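PDB 1DYP: kappa-carrageenase from Pseudoalteromonas carrageenovora, which cuts kappa-carrageenan internally, hydrolysing the beta-1,4 linkages between D-galactose 4-sulfate and 3,6-anhydro-D-galactose through its family 16 glycoside hydrolase catalytic domain. Local coordinates for residues Glu101-Gly106 against Glu261-Arg266. The protein carries 1 engineered substitution. Numbering follows the deposited sequence. Where two conformers were deposited one is given.
Sequences EARIKG and EVDYVR. With CD (cadmium ion), chain C.
Arg103 faces two residues at once, Asp263 and Tyr264: a beta bulge in which Asp263 N donates to Arg103 O at 2.8 Å while Arg103 N donates to Tyr264 O at 3.0 Å. Asp263, the extra residue, uses both carboxylate oxygens. Its OD1 binds cadmium at 2.5 Å and its backbone O at 2.3 Å, with the carbonyls of Glu22 and Gly53 and three waters also ligating the metal; its OD2 takes a weak, bent bond from Arg103 NH1 (2.8 Å), part of a salt bridge. In the GH16 jelly-roll sandwich these antiparallel strands are neighbours, and regular pairing resumes beyond the bulge, with Ala102, Ile104, Val262 and Val265 packed against Phe117, Leu227 and Leu229 of the opposing strands. On the other face, chi1 of 67°, with CG between backbone N and carbonyl carbon, lays the Tyr264 ring over Arg103, whose CB sits 3.7 Å from the ring centroid; the Arg266 guanidinium covers the opposite side. At its rim, Tyr264 OH donates to the anti side of Glu101 OE2 (2.8 Å). Replacing Tyr264 by alanine would probably open a gap between the two arginines and cost Glu101 this donor. Water 1 links OE2 of Glu101 to NH1 of Arg266, whose NE forms a salt bridge with Glu22.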
ATOM      1  N   GLU A 101      -3.216  -9.989   6.446  1.00  7.97           N
ATOM      2  CA  GLU A 101      -3.861 -10.573   5.285  1.00  8.35           C
ATOM      3  C   GLU A 101      -5.082  -9.780   4.856  1.00  7.92           C
ATOM      4  O   GLU A 101      -5.861  -9.321   5.683  1.00  7.74           O
ATOM      5  CB  GLU A 101      -4.268 -12.014   5.594  1.00  9.22           C
ATOM      6  CG  GLU A 101      -5.021 -12.717   4.485  1.00 10.82           C
ATOM      7  CD  GLU A 101      -5.344 -14.153   4.845  1.00 11.47           C
ATOM      8  OE1 GLU A 101      -4.394 -14.946   5.028  1.00 12.53           O
ATOM      9  OE2 GLU A 101      -6.545 -14.486   4.949  1.00 12.54           O
ATOM     10  N   ALA A 102      -5.233  -9.606   3.550  1.00  7.71           N
ATOM     11  CA  ALA A 102      -6.387  -8.906   3.011  1.00  7.47           C
ATOM     12  C   ALA A 102      -6.886  -9.708   1.818  1.00  7.64           C
ATOM     13  O   ALA A 102      -6.090 -10.247   1.048  1.00  7.50           O
ATOM     14  CB  ALA A 102      -6.011  -7.490   2.582  1.00  7.70           C
ATOM     15  N   ARG A 103      -8.203  -9.812   1.699  1.00  7.49           N
ATOM     16  CA  ARG A 103      -8.832 -10.533   0.597  1.00  7.84           C
ATOM     17  C   ARG A 103      -9.250  -9.417  -0.342  1.00  7.67           C
ATOM     18  O   ARG A 103     -10.179  -8.663  -0.054  1.00  7.60           O
ATOM     19  CB  ARG A 103     -10.039 -11.320   1.107  1.00  8.25           C
ATOM     20  CG  ARG A 103     -10.675 -12.190   0.049  1.00  9.22           C
ATOM     21  CD  ARG A 103     -11.224 -13.470   0.650  1.00 10.58           C
ATOM     22  NE  ARG A 103     -11.694 -14.374  -0.391  1.00 11.01           N
ATOM     23  CZ  ARG A 103     -12.873 -14.270  -0.997  1.00 11.47           C
ATOM     24  NH1 ARG A 103     -13.719 -13.303  -0.663  1.00 11.62           N
ATOM     25  NH2 ARG A 103     -13.201 -15.129  -1.949  1.00 12.39           N
ATOM     26  N   ILE A 104      -8.549  -9.321  -1.468  1.00  7.42           N
ATOM     27  CA  ILE A 104      -8.763  -8.241  -2.420  1.00  7.48           C
ATOM     28  C   ILE A 104      -9.085  -8.642  -3.849  1.00  7.64           C
ATOM     29  O   ILE A 104      -8.617  -9.660  -4.349  1.00  7.50           O
ATOM     30  CB  ILE A 104      -7.492  -7.351  -2.466  1.00  7.44           C
ATOM     31  CG1 ILE A 104      -7.224  -6.760  -1.082  1.00  7.38           C
ATOM     32  CG2 ILE A 104      -7.633  -6.265  -3.524  1.00  7.68           C
ATOM     33  CD1 ILE A 104      -5.851  -6.136  -0.940  1.00  7.38           C
ATOM     34  N   LYS A 105      -9.887  -7.803  -4.495  1.00  8.19           N
ATOM     35  CA  LYS A 105     -10.252  -7.970  -5.892  1.00  8.63           C
ATOM     36  C   LYS A 105      -9.755  -6.680  -6.532  1.00  8.56           C
ATOM     37  O   LYS A 105     -10.097  -5.589  -6.081  1.00  8.23           O
ATOM     38  CB  LYS A 105     -11.764  -8.084  -6.036  1.00  9.40           C
ATOM     39  CG  LYS A 105     -12.263  -8.241  -7.455  1.00 10.74           C
ATOM     40  CD  LYS A 105     -13.763  -8.435  -7.378  1.00 12.02           C
ATOM     41  CE  LYS A 105     -14.419  -8.577  -8.714  1.00 13.35           C
ATOM     42  NZ  LYS A 105     -15.870  -8.813  -8.473  1.00 13.80           N
ATOM     43  N   GLY A 106      -8.927  -6.805  -7.563  1.00  8.67           N
ATOM     44  CA  GLY A 106      -8.393  -5.626  -8.218  1.00  8.82           C
ATOM     45  C   GLY A 106      -9.415  -4.856  -9.029  1.00  8.87           C
ATOM     46  O   GLY A 106     -10.524  -5.337  -9.272  1.00  8.92           O
ATOM     47  N   GLU A 261     -11.808  -3.867  -4.391  1.00  8.80           N
ATOM     48  CA  GLU A 261     -12.694  -4.237  -3.300  1.00  8.82           C
ATOM     49  C   GLU A 261     -11.938  -5.087  -2.294  1.00  8.65           C
ATOM     50  O   GLU A 261     -11.130  -5.939  -2.669  1.00  8.62           O
ATOM     51  CB  GLU A 261     -13.902  -5.013  -3.826  0.50  9.08           C
ATOM     52  CG  GLU A 261     -14.694  -4.284  -4.898  0.50  9.39           C
ATOM     53  CD  GLU A 261     -16.027  -4.947  -5.177  0.50  9.58           C
ATOM     54  OE1 GLU A 261     -16.064  -6.192  -5.255  0.50  9.81           O
ATOM     55  OE2 GLU A 261     -17.034  -4.223  -5.324  0.50  9.84           O
ATOM     56  N   VAL A 262     -12.198  -4.844  -1.014  1.00  8.48           N
ATOM     57  CA  VAL A 262     -11.549  -5.587   0.050  1.00  8.18           C
ATOM     58  C   VAL A 262     -12.627  -6.264   0.884  1.00  8.22           C
ATOM     59  O   VAL A 262     -13.436  -5.603   1.534  1.00  8.05           O
ATOM     60  CB  VAL A 262     -10.723  -4.656   0.961  1.00  8.22           C
ATOM     61  CG1 VAL A 262      -9.902  -5.478   1.939  1.00  8.09           C
ATOM     62  CG2 VAL A 262      -9.823  -3.770   0.115  1.00  8.20           C
ATOM     63  N   ASP A 263     -12.641  -7.590   0.844  1.00  8.08           N
ATOM     64  CA  ASP A 263     -13.624  -8.360   1.590  1.00  7.97           C
ATOM     65  C   ASP A 263     -13.308  -8.263   3.079  1.00  7.85           C
ATOM     66  O   ASP A 263     -14.206  -8.168   3.915  1.00  7.13           O
ATOM     67  CB  ASP A 263     -13.585  -9.815   1.111  1.00  8.46           C
ATOM     68  CG  ASP A 263     -14.667 -10.676   1.738  1.00  9.21           C
ATOM     69  OD1 ASP A 263     -15.586 -10.129   2.377  1.00  9.22           O
ATOM     70  OD2 ASP A 263     -14.598 -11.913   1.572  1.00 10.02           O
ATOM     71  N   TYR A 264     -12.020  -8.272   3.407  1.00  7.77           N
ATOM     72  CA  TYR A 264     -11.605  -8.179   4.798  1.00  7.86           C
ATOM     73  C   TYR A 264     -10.109  -7.964   4.906  1.00  7.67           C
ATOM     74  O   TYR A 264      -9.363  -8.175   3.948  1.00  7.43           O
ATOM     75  CB  TYR A 264     -11.983  -9.465   5.556  1.00  8.47           C
ATOM     76  CG  TYR A 264     -11.226 -10.713   5.127  1.00  8.76           C
ATOM     77  CD1 TYR A 264      -9.856 -10.845   5.371  1.00  9.23           C
ATOM     78  CD2 TYR A 264     -11.878 -11.763   4.478  1.00  9.34           C
ATOM     79  CE1 TYR A 264      -9.156 -11.986   4.982  1.00  9.65           C
ATOM     80  CE2 TYR A 264     -11.185 -12.913   4.084  1.00  9.73           C
ATOM     81  CZ  TYR A 264      -9.827 -13.013   4.340  1.00  9.84           C
ATOM     82  OH  TYR A 264      -9.134 -14.136   3.952  1.00 10.89           O
ATOM     83  N   VAL A 265      -9.689  -7.516   6.083  1.00  7.42           N
ATOM     84  CA  VAL A 265      -8.281  -7.330   6.393  1.00  7.44           C
ATOM     85  C   VAL A 265      -8.159  -7.895   7.806  1.00  7.54           C
ATOM     86  O   VAL A 265      -8.967  -7.585   8.682  1.00  7.46           O
ATOM     87  CB  VAL A 265      -7.846  -5.838   6.345  1.00  7.24           C
ATOM     88  CG1 VAL A 265      -8.725  -4.987   7.250  1.00  7.47           C
ATOM     89  CG2 VAL A 265      -6.379  -5.719   6.751  1.00  7.56           C
ATOM     90  N   ARG A 266      -7.179  -8.767   8.006  1.00  7.62           N
ATOM     91  CA  ARG A 266      -6.976  -9.392   9.305  1.00  7.78           C
ATOM     92  C   ARG A 266      -5.520  -9.296   9.710  1.00  7.92           C
ATOM     93  O   ARG A 266      -4.628  -9.576   8.914  1.00  7.69           O
ATOM     94  CB  ARG A 266      -7.406 -10.861   9.242  1.00  7.81           C
ATOM     95  CG  ARG A 266      -8.891 -11.029   8.977  1.00  7.61           C
ATOM     96  CD  ARG A 266      -9.244 -12.434   8.535  1.00  7.75           C
ATOM     97  NE  ARG A 266     -10.664 -12.532   8.217  1.00  7.68           N
ATOM     98  CZ  ARG A 266     -11.233 -13.578   7.626  1.00  7.88           C
ATOM     99  NH1 ARG A 266     -10.504 -14.631   7.279  1.00  8.04           N
ATOM    100  NH2 ARG A 266     -12.539 -13.568   7.383  1.00  8.24           N
TER
HETATM  101 CD    CD C1299     -16.391  -8.890   4.352  0.50 13.68          CD
HETATM  102  O   HOH W   1      -7.714 -15.614   7.232  1.00 20.25           O
HETATM  103  O   HOH W   2     -18.227  -9.255   5.725  1.00  8.08           O
HETATM  104  O   HOH W   3     -15.491 -10.761   5.499  1.00  8.82           O
HETATM  105  O   HOH W   4     -18.055 -10.469   3.181  1.00 15.66           O